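Local coordinates for tubulin-like protein CetZ1 (Haloferax volcanii, PDB 4B46) that binds guanine nucleotides as a tubulin-like GTPase and controls cell shape, being essential for the rod-shaped cells that swim efficiently, at residues A[147-155]-A[355-365]; A[165-173]-A[280-288]. All coordinates share one frame; numbering follows the deposited sequence.

Contact 1: residues A[147-155]-A[355-365]; sequences TLNAARSFQ and IKELQQVAIEA
Ala151 meets Leu358 where two helices cross almost perpendicularly, and its small side chain lets the backbones draw together. The axes of 147-155 and 355-365 come within 8.2 Å at a signed angle of -99°, and Ala151 CB lies 3.3 Å from Leu358 O, with the methyl groups of Leu358 CD2, Val361 CG1 and Ala362 CB around it.

The remaining apolar contacts extend this centre toward both ends. Leu148 CD1 reaches Ala365 CB at 3.6 Å and also touches Val361 CG1; its CG stands opposite the backbone N (chi1 180°), which brings a branch that starts off to one side over to the partner helix. At the other end Phe154 takes Ile355 CD1 over one ring face in a CH-pi contact, 4.1 Å from Ile355 CD1 to the ring centroid, while Ile355 CG2 touches Phe154 CE2 and CZ.

In the tubulin/FtsZ fold the nucleotide-binding domain carries helix 144-160, and helix 353-366 is the last helix modelled in this chain, so the packing lays the end of the modelled chain against the GTPase domain.

The polar side chains join in less directly. A water accepts from Arg152 NE at 3.1 Å and donates to Ala362 O at 2.8 Å, lying in the guanidinium plane at its edge; Leu148 CD1 covers one face of the same guanidinium. Gln155 and Gln359 cross with their amide planes 83° apart, and Gln155 OE1 rests 3.3 Å from Gln359 CG, a carbon; it is a buried oxygen for which the model has no hydrogen-bond partner.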
loop_
_atom_site.group_PDB
_atom_site.type_symbol
_atom_site.label_atom_id
_atom_site.label_comp_id
_atom_site.label_asym_id
_atom_site.label_seq_id
_atom_site.Cartn_x
_atom_site.Cartn_y
_atom_site.Cartn_z
ATOM N N THR A 147 2.316 -3.289 18.686
ATOM C CA THR A 147 0.979 -3.782 18.379
ATOM C C THR A 147 -0.086 -2.755 18.787
ATOM O O THR A 147 -1.023 -2.485 18.031
ATOM C CB THR A 147 0.716 -5.114 19.099
ATOM O OG1 THR A 147 1.777 -6.021 18.786
ATOM C CG2 THR A 147 -0.605 -5.714 18.661
ATOM N N LEU A 148 0.068 -2.195 19.987
ATOM C CA LEU A 148 -0.842 -1.161 20.485
ATOM C C LEU A 148 -0.830 0.091 19.607
ATOM O O LEU A 148 -1.890 0.625 19.275
ATOM C CB LEU A 148 -0.514 -0.791 21.935
ATOM C CG LEU A 148 -1.369 0.285 22.621
ATOM C CD1 LEU A 148 -2.855 -0.047 22.575
ATOM C CD2 LEU A 148 -0.918 0.505 24.076
ATOM N N ASN A 149 0.358 0.570 19.247
ATOM C CA ASN A 149 0.445 1.711 18.334
ATOM C C ASN A 149 -0.292 1.441 17.037
ATOM O O ASN A 149 -0.989 2.313 16.526
ATOM C CB ASN A 149 1.891 2.072 18.014
ATOM C CG ASN A 149 2.576 2.796 19.159
ATOM O OD1 ASN A 149 1.924 3.270 20.083
ATOM N ND2 ASN A 149 3.894 2.885 19.095
ATOM N N ALA A 150 -0.152 0.223 16.514
ATOM C CA ALA A 150 -0.745 -0.108 15.226
ATOM C C ALA A 150 -2.258 -0.123 15.329
ATOM O O ALA A 150 -2.963 0.376 14.442
ATOM C CB ALA A 150 -0.232 -1.449 14.729
ATOM N N ALA A 151 -2.745 -0.700 16.419
ATOM C CA ALA A 151 -4.171 -0.764 16.702
ATOM C C ALA A 151 -4.777 0.645 16.733
ATOM O O ALA A 151 -5.779 0.912 16.074
ATOM C CB ALA A 151 -4.408 -1.482 18.033
ATOM N N ARG A 152 -4.163 1.543 17.501
ATOM C CA ARG A 152 -4.631 2.932 17.573
ATOM C C ARG A 152 -4.503 3.685 16.259
ATOM O O ARG A 152 -5.405 4.426 15.874
ATOM C CB ARG A 152 -3.889 3.690 18.663
ATOM C CG ARG A 152 -4.236 3.208 20.037
ATOM C CD ARG A 152 -3.470 3.996 21.070
ATOM N NE ARG A 152 -3.942 3.732 22.418
ATOM C CZ ARG A 152 -3.157 3.751 23.489
ATOM N NH1 ARG A 152 -1.861 4.007 23.359
ATOM N NH2 ARG A 152 -3.666 3.508 24.680
ATOM N N SER A 153 -3.385 3.493 15.572
ATOM C CA SER A 153 -3.153 4.147 14.288
ATOM C C SER A 153 -4.149 3.651 13.231
ATOM O O SER A 153 -4.720 4.446 12.464
ATOM C CB SER A 153 -1.715 3.893 13.825
ATOM O OG SER A 153 -1.429 4.552 12.598
ATOM N N PHE A 154 -4.357 2.339 13.200
ATOM C CA PHE A 154 -5.295 1.744 12.249
ATOM C C PHE A 154 -6.694 2.357 12.372
ATOM O O PHE A 154 -7.310 2.707 11.369
ATOM C CB PHE A 154 -5.375 0.216 12.400
ATOM C CG PHE A 154 -6.499 -0.399 11.596
ATOM C CD1 PHE A 154 -6.314 -0.727 10.266
ATOM C CD2 PHE A 154 -7.750 -0.603 12.166
ATOM C CE1 PHE A 154 -7.359 -1.266 9.509
ATOM C CE2 PHE A 154 -8.797 -1.141 11.418
ATOM C CZ PHE A 154 -8.598 -1.466 10.089
ATOM N N GLN A 155 -7.185 2.480 13.604
ATOM C CA GLN A 155 -8.521 3.018 13.853
ATOM C C GLN A 155 -8.683 4.389 13.208
ATOM O O GLN A 155 -9.708 4.672 12.597
ATOM C CB GLN A 155 -8.792 3.151 15.355
ATOM C CG GLN A 155 -8.723 1.856 16.138
ATOM C CD GLN A 155 -9.948 0.988 15.947
ATOM O OE1 GLN A 155 -9.873 -0.090 15.358
ATOM N NE2 GLN A 155 -11.086 1.451 16.453
ATOM N N ILE A 355 -7.658 -7.659 11.962
ATOM C CA ILE A 355 -8.322 -6.394 12.253
ATOM C C ILE A 355 -9.136 -6.477 13.538
ATOM O O ILE A 355 -9.108 -5.559 14.362
ATOM C CB ILE A 355 -9.197 -5.932 11.067
ATOM C CG1 ILE A 355 -8.328 -5.742 9.823
ATOM C CG2 ILE A 355 -9.950 -4.641 11.411
ATOM C CD1 ILE A 355 -7.059 -4.934 10.102
ATOM N N LYS A 356 -9.836 -7.593 13.731
ATOM C CA LYS A 356 -10.577 -7.808 14.970
ATOM C C LYS A 356 -9.655 -7.833 16.200
ATOM O O LYS A 356 -10.047 -7.381 17.275
ATOM C CB LYS A 356 -11.407 -9.101 14.905
ATOM C CG LYS A 356 -12.626 -9.006 13.986
ATOM C CD LYS A 356 -13.606 -10.148 14.226
ATOM C CE LYS A 356 -13.052 -11.482 13.734
ATOM N NZ LYS A 356 -13.996 -12.619 13.969
ATOM N N GLU A 357 -8.444 -8.360 16.039
ATOM C CA GLU A 357 -7.458 -8.337 17.119
ATOM C C GLU A 357 -7.091 -6.902 17.510
ATOM O O GLU A 357 -7.098 -6.550 18.689
ATOM C CB GLU A 357 -6.170 -9.054 16.720
ATOM C CG GLU A 357 -5.079 -8.913 17.803
ATOM C CD GLU A 357 -3.676 -8.863 17.241
ATOM O OE1 GLU A 357 -3.535 -8.802 16.004
ATOM O OE2 GLU A 357 -2.705 -8.912 18.039
ATOM N N LEU A 358 -6.746 -6.100 16.509
ATOM C CA LEU A 358 -6.338 -4.723 16.725
ATOM C C LEU A 358 -7.451 -3.913 17.384
ATOM O O LEU A 358 -7.202 -3.166 18.332
ATOM C CB LEU A 358 -5.908 -4.074 15.411
ATOM C CG LEU A 358 -4.633 -4.635 14.786
ATOM C CD1 LEU A 358 -4.316 -3.874 13.502
ATOM C CD2 LEU A 358 -3.471 -4.555 15.759
ATOM N N GLN A 359 -8.677 -4.070 16.893
ATOM C CA GLN A 359 -9.821 -3.415 17.521
ATOM C C GLN A 359 -9.931 -3.781 19.006
ATOM O O GLN A 359 -10.149 -2.910 19.851
ATOM C CB GLN A 359 -11.119 -3.730 16.763
ATOM C CG GLN A 359 -11.118 -3.176 15.339
ATOM C CD GLN A 359 -12.317 -3.613 14.503
ATOM O OE1 GLN A 359 -12.966 -4.626 14.785
ATOM N NE2 GLN A 359 -12.608 -2.847 13.459
ATOM N N GLN A 360 -9.763 -5.064 19.320
ATOM C CA GLN A 360 -9.811 -5.521 20.702
ATOM C C GLN A 360 -8.663 -4.919 21.527
ATOM O O GLN A 360 -8.864 -4.486 22.663
ATOM C CB GLN A 360 -9.761 -7.048 20.766
ATOM C CG GLN A 360 -10.022 -7.620 22.144
ATOM C CD GLN A 360 -11.469 -7.480 22.558
ATOM O OE1 GLN A 360 -12.374 -7.810 21.795
ATOM N NE2 GLN A 360 -11.696 -6.970 23.763
ATOM N N VAL A 361 -7.465 -4.909 20.950
ATOM C CA VAL A 361 -6.304 -4.292 21.585
ATOM C C VAL A 361 -6.558 -2.817 21.914
ATOM O O VAL A 361 -6.310 -2.374 23.035
ATOM C CB VAL A 361 -5.049 -4.419 20.695
ATOM C CG1 VAL A 361 -3.937 -3.501 21.199
ATOM C CG2 VAL A 361 -4.573 -5.860 20.659
ATOM N N ALA A 362 -7.063 -2.067 20.940
ATOM C CA ALA A 362 -7.356 -0.651 21.139
ATOM C C ALA A 362 -8.438 -0.427 22.198
ATOM O O ALA A 362 -8.323 0.462 23.041
ATOM C CB ALA A 362 -7.762 -0.017 19.832
ATOM N N ILE A 363 -9.484 -1.244 22.147
ATOM C CA ILE A 363 -10.598 -1.145 23.086
ATOM C C ILE A 363 -10.171 -1.385 24.533
ATOM O O ILE A 363 -10.562 -0.636 25.431
ATOM C CB ILE A 363 -11.741 -2.112 22.699
ATOM C CG1 ILE A 363 -12.562 -1.527 21.552
ATOM C CG2 ILE A 363 -12.649 -2.399 23.889
ATOM C CD1 ILE A 363 -13.711 -2.421 21.114
ATOM N N GLU A 364 -9.369 -2.424 24.756
ATOM C CA GLU A 364 -8.882 -2.746 26.091
ATOM C C GLU A 364 -8.022 -1.621 26.665
ATOM O O GLU A 364 -8.113 -1.308 27.849
ATOM C CB GLU A 364 -8.100 -4.063 26.087
ATOM C CG GLU A 364 -8.961 -5.295 25.879
ATOM C CD GLU A 364 -8.140 -6.558 25.692
ATOM O OE1 GLU A 364 -6.893 -6.480 25.773
ATOM O OE2 GLU A 364 -8.744 -7.627 25.456
ATOM N N ALA A 365 -7.194 -1.013 25.820
ATOM C CA ALA A 365 -6.317 0.062 26.271
ATOM C C ALA A 365 -7.082 1.348 26.576
ATOM O O ALA A 365 -6.594 2.202 27.310
ATOM C CB ALA A 365 -5.223 0.323 25.260
HETATM O O HOH W 1 -6.892 2.804 22.654
#

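Contact 2: residues A[165-173]-A[280-288]; sequences LVFDNDAWR and LGRLTLPCE. With GDP (guanosine-5'-diphosphate), chain B.
At the C-terminal end of strand 163-168, just before the 3-10 turn 169-171 that brings Asn169 to the guanine base, Val166 and Asp168 are joined to Thr284 of the irregular segment 280-288. Thr284 is bonded to the strand twice, through its hydroxyl and its carbonyl: OG1 donates to Val166 O at 2.8 Å, nearly in line with the carbonyl bond, and Thr284 O accepts from Asp168 N at 2.8 Å in a nearly straight bond. The hydroxyl sits between the backbone N and the carbonyl carbon of Thr284 (chi1 59°), a torsion that turns it to the strand, while Thr284 CB and CG2 rest against Phe167 CD2. Val166 CG1 packs on Leu285 CB beside this pair.

Strand 163-168 belongs to the parallel, Rossmann-like part of the GTPase sheet, and at its end Asp168 OD1 accepts from Asp170 N in an Asx turn, its OD2 pairing with Arg354. Asn169, turned the other way, holds GDP through both amide atoms: ND2 donates to GDP N3 at 3.0 Å, and OD1 accepts from GDP N2.

Trp172 is sandwiched. Arg282 CD lies over the centre of its six-membered ring, 3.5 Å from the centroid, and Phe167 CZ meets the opposite face toward the rim; the guanidinium stands nearly upright to the indole, planes 83° apart. From the ring edge Trp172 NE1 donates to Leu283 O at 3.1 Å, a bent bond of 141°. A leucine at Trp172 would probably leave Leu283 O without this donor and the aliphatic part of Arg282 without the flat surface it lies on. One residue earlier, Ala171 CB presses tightly on Pro286 CG at 3.5 Å.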
loop_
_atom_site.group_PDB
_atom_site.type_symbol
_atom_site.label_atom_id
_atom_site.label_comp_id
_atom_site.label_asym_id
_atom_site.label_seq_id
_atom_site.Cartn_x
_atom_site.Cartn_y
_atom_site.Cartn_z
ATOM N N LEU A 165 -5.287 0.323 2.017
ATOM C CA LEU A 165 -4.625 -0.887 1.566
ATOM C C LEU A 165 -3.692 -1.313 2.688
ATOM O O LEU A 165 -2.976 -0.481 3.245
ATOM C CB LEU A 165 -3.783 -0.620 0.309
ATOM C CG LEU A 165 -4.344 -0.124 -1.047
ATOM C CD1 LEU A 165 -5.046 -1.227 -1.807
ATOM C CD2 LEU A 165 -5.251 1.089 -0.950
ATOM N N VAL A 166 -3.684 -2.602 3.010
ATOM C CA VAL A 166 -2.902 -3.083 4.154
ATOM C C VAL A 166 -1.887 -4.150 3.743
ATOM O O VAL A 166 -2.190 -5.052 2.951
ATOM C CB VAL A 166 -3.827 -3.626 5.270
ATOM C CG1 VAL A 166 -3.017 -4.213 6.457
ATOM C CG2 VAL A 166 -4.780 -2.540 5.747
ATOM N N PHE A 167 -0.678 -4.025 4.278
ATOM C CA PHE A 167 0.324 -5.077 4.206
ATOM C C PHE A 167 0.729 -5.428 5.636
ATOM O O PHE A 167 1.139 -4.552 6.403
ATOM C CB PHE A 167 1.541 -4.638 3.380
ATOM C CG PHE A 167 2.537 -5.739 3.148
ATOM C CD1 PHE A 167 3.516 -6.019 4.093
ATOM C CD2 PHE A 167 2.482 -6.507 1.991
ATOM C CE1 PHE A 167 4.431 -7.043 3.889
ATOM C CE2 PHE A 167 3.388 -7.536 1.776
ATOM C CZ PHE A 167 4.366 -7.804 2.730
ATOM N N ASP A 168 0.607 -6.702 6.002
ATOM C CA ASP A 168 0.892 -7.131 7.373
ATOM C C ASP A 168 2.277 -7.785 7.469
ATOM O O ASP A 168 2.456 -8.920 7.027
ATOM C CB ASP A 168 -0.208 -8.106 7.829
ATOM C CG ASP A 168 -0.153 -8.422 9.324
ATOM O OD1 ASP A 168 0.803 -8.002 10.019
ATOM O OD2 ASP A 168 -1.089 -9.093 9.810
ATOM N N ASN A 169 3.255 -7.080 8.045
ATOM C CA ASN A 169 4.581 -7.678 8.251
ATOM C C ASN A 169 4.526 -9.014 8.978
ATOM O O ASN A 169 5.370 -9.877 8.756
ATOM C CB ASN A 169 5.509 -6.755 9.050
ATOM C CG ASN A 169 6.060 -5.606 8.222
ATOM O OD1 ASN A 169 5.933 -5.580 6.991
ATOM N ND2 ASN A 169 6.684 -4.650 8.899
ATOM N N ASP A 170 3.550 -9.189 9.863
ATOM C CA ASP A 170 3.506 -10.421 10.652
ATOM C C ASP A 170 3.277 -11.664 9.775
ATOM O O ASP A 170 3.710 -12.765 10.118
ATOM C CB ASP A 170 2.442 -10.337 11.748
ATOM C CG ASP A 170 2.545 -11.481 12.739
ATOM O OD1 ASP A 170 3.643 -11.687 13.294
ATOM O OD2 ASP A 170 1.531 -12.176 12.965
ATOM N N ALA A 171 2.614 -11.482 8.640
ATOM C CA ALA A 171 2.340 -12.600 7.736
ATOM C C ALA A 171 3.514 -12.854 6.801
ATOM O O ALA A 171 3.552 -13.863 6.107
ATOM C CB ALA A 171 1.076 -12.327 6.919
ATOM N N TRP A 172 4.459 -11.921 6.765
ATOM C CA TRP A 172 5.554 -11.998 5.808
ATOM C C TRP A 172 6.929 -12.020 6.488
ATOM O O TRP A 172 7.942 -11.694 5.869
ATOM C CB TRP A 172 5.466 -10.832 4.826
ATOM C CG TRP A 172 4.228 -10.900 3.958
ATOM C CD1 TRP A 172 2.981 -10.470 4.278
ATOM C CD2 TRP A 172 4.141 -11.451 2.638
ATOM N NE1 TRP A 172 2.113 -10.719 3.238
ATOM C CE2 TRP A 172 2.804 -11.311 2.215
ATOM C CE3 TRP A 172 5.062 -12.049 1.775
ATOM C CZ2 TRP A 172 2.364 -11.749 0.964
ATOM C CZ3 TRP A 172 4.629 -12.477 0.536
ATOM C CH2 TRP A 172 3.292 -12.323 0.140
ATOM N N ARG A 173 6.964 -12.403 7.758
ATOM C CA ARG A 173 8.227 -12.409 8.497
ATOM C C ARG A 173 9.269 -13.328 7.865
ATOM O O ARG A 173 8.943 -14.381 7.316
ATOM C CB ARG A 173 7.997 -12.768 9.968
ATOM C CG ARG A 173 7.488 -11.602 10.787
ATOM C CD ARG A 173 6.423 -12.017 11.779
ATOM N NE ARG A 173 6.939 -12.839 12.858
ATOM C CZ ARG A 173 6.365 -13.959 13.282
ATOM N NH1 ARG A 173 5.251 -14.399 12.706
ATOM N NH2 ARG A 173 6.909 -14.639 14.280
ATOM N N LEU A 280 -5.531 -17.807 -3.752
ATOM C CA LEU A 280 -5.366 -18.786 -2.674
ATOM C C LEU A 280 -4.007 -18.672 -1.987
ATOM O O LEU A 280 -3.764 -19.302 -0.951
ATOM C CB LEU A 280 -5.578 -20.207 -3.215
ATOM C CG LEU A 280 -6.898 -20.393 -3.974
ATOM C CD1 LEU A 280 -7.090 -21.839 -4.433
ATOM C CD2 LEU A 280 -8.092 -19.923 -3.151
ATOM N N GLY A 281 -3.122 -17.861 -2.555
ATOM C CA GLY A 281 -1.799 -17.683 -1.987
ATOM C C GLY A 281 -1.818 -16.697 -0.834
ATOM O O GLY A 281 -2.881 -16.233 -0.422
ATOM N N ARG A 282 -0.639 -16.367 -0.325
ATOM C CA ARG A 282 -0.519 -15.407 0.769
ATOM C C ARG A 282 -0.920 -13.998 0.312
ATOM O O ARG A 282 -0.415 -13.478 -0.682
ATOM C CB ARG A 282 0.900 -15.417 1.325
ATOM C CG ARG A 282 1.090 -14.573 2.591
ATOM C CD ARG A 282 2.510 -14.693 3.092
ATOM N NE ARG A 282 2.763 -16.029 3.620
ATOM C CZ ARG A 282 3.891 -16.698 3.439
ATOM N NH1 ARG A 282 4.873 -16.149 2.734
ATOM N NH2 ARG A 282 4.035 -17.917 3.956
ATOM N N LEU A 283 -1.854 -13.403 1.045
ATOM C CA LEU A 283 -2.315 -12.045 0.780
ATOM C C LEU A 283 -1.489 -11.020 1.556
ATOM O O LEU A 283 -0.882 -11.354 2.563
ATOM C CB LEU A 283 -3.775 -11.925 1.199
ATOM C CG LEU A 283 -4.689 -12.985 0.573
ATOM C CD1 LEU A 283 -6.115 -12.708 0.991
ATOM C CD2 LEU A 283 -4.558 -12.992 -0.955
ATOM N N THR A 284 -1.478 -9.775 1.088
ATOM C CA THR A 284 -0.779 -8.706 1.804
ATOM C C THR A 284 -1.333 -8.618 3.226
ATOM O O THR A 284 -0.572 -8.551 4.198
ATOM C CB THR A 284 -0.878 -7.345 1.054
ATOM O OG1 THR A 284 -2.250 -6.964 0.886
ATOM C CG2 THR A 284 -0.211 -7.443 -0.319
ATOM N N LEU A 285 -2.662 -8.658 3.333
ATOM C CA LEU A 285 -3.356 -8.845 4.604
ATOM C C LEU A 285 -4.150 -10.146 4.564
ATOM O O LEU A 285 -5.134 -10.242 3.843
ATOM C CB LEU A 285 -4.312 -7.675 4.899
ATOM C CG LEU A 285 -5.243 -7.861 6.114
ATOM C CD1 LEU A 285 -4.462 -7.961 7.449
ATOM C CD2 LEU A 285 -6.281 -6.746 6.180
ATOM N N PRO A 286 -3.725 -11.161 5.336
ATOM C CA PRO A 286 -4.470 -12.429 5.319
ATOM C C PRO A 286 -5.910 -12.253 5.795
ATOM O O PRO A 286 -6.176 -11.472 6.719
ATOM C CB PRO A 286 -3.684 -13.321 6.292
ATOM C CG PRO A 286 -2.314 -12.774 6.267
ATOM C CD PRO A 286 -2.475 -11.264 6.102
ATOM N N CYS A 287 -6.827 -12.951 5.133
ATOM C CA CYS A 287 -8.243 -12.922 5.470
ATOM C C CYS A 287 -8.964 -13.968 4.634
ATOM O O CYS A 287 -8.375 -14.575 3.746
ATOM C CB CYS A 287 -8.840 -11.535 5.195
ATOM S SG CYS A 287 -8.772 -10.996 3.464
ATOM N N GLU A 288 -10.237 -14.195 4.917
ATOM C CA GLU A 288 -11.043 -15.005 4.022
ATOM C C GLU A 288 -11.537 -14.071 2.931
ATOM O O GLU A 288 -11.964 -12.961 3.218
ATOM C CB GLU A 288 -12.202 -15.651 4.766
ATOM C CG GLU A 288 -11.755 -16.853 5.596
ATOM C CD GLU A 288 -12.809 -17.330 6.566
ATOM O OE1 GLU A 288 -12.953 -16.706 7.643
ATOM O OE2 GLU A 288 -13.476 -18.341 6.257
HETATM P PB GDP B . 8.493 5.683 12.648
HETATM O O1B GDP B . 8.466 6.240 14.042
HETATM O O2B GDP B . 9.593 6.289 11.806
HETATM O O3B GDP B . 7.138 5.906 12.029
HETATM O O3A GDP B . 8.768 4.122 12.859
HETATM P PA GDP B . 9.319 3.140 11.723
HETATM O O1A GDP B . 8.785 3.488 10.375
HETATM O O2A GDP B . 10.821 3.102 11.770
HETATM O "O5'" GDP B . 8.737 1.731 12.253
HETATM C "C5'" GDP B . 7.317 1.589 12.329
HETATM C "C4'" GDP B . 6.938 0.154 12.011
HETATM O "O4'" GDP B . 7.197 -0.123 10.646
HETATM C "C3'" GDP B . 7.816 -0.844 12.743
HETATM O "O3'" GDP B . 7.209 -1.123 13.997
HETATM C "C2'" GDP B . 7.850 -2.058 11.827
HETATM O "O2'" GDP B . 6.670 -2.847 11.996
HETATM C "C1'" GDP B . 7.678 -1.473 10.459
HETATM N N9 GDP B . 8.894 -1.260 9.662
HETATM C C8 GDP B . 9.989 -0.549 10.004
HETATM N N7 GDP B . 10.865 -0.505 8.965
HETATM C C5 GDP B . 10.298 -1.170 7.929
HETATM C C6 GDP B . 10.651 -1.490 6.530
HETATM O O6 GDP B . 11.744 -1.121 6.025
HETATM N N1 GDP B . 9.765 -2.202 5.820
HETATM C C2 GDP B . 8.589 -2.624 6.316
HETATM N N2 GDP B . 7.768 -3.350 5.521
HETATM N N3 GDP B . 8.192 -2.362 7.581
HETATM C C4 GDP B . 8.994 -1.651 8.402
#

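How the contacts relate
From the N terminus, the chain passes through helix 144-160, which supplies the first half of contact 1, and turns directly into strand 163-168, which leads into the first half of contact 2. It then runs through helix 179-198, strand 228-237 and helix 265-280 before 280-288 returns to the strand end and closes contact 2. The wider loop closes only when helix 353-366 reaches 147-155, so contact 2 is nested inside contact 1. Both join the GTPase domain to the C-terminal domain, contact 1 helix to helix, contact 2 strand end to the loop before strand 294-301. Their centres are about 17 Å apart, yet they meet where Ile355 CG1 packs against Leu285 CD2 at 4.3 Å.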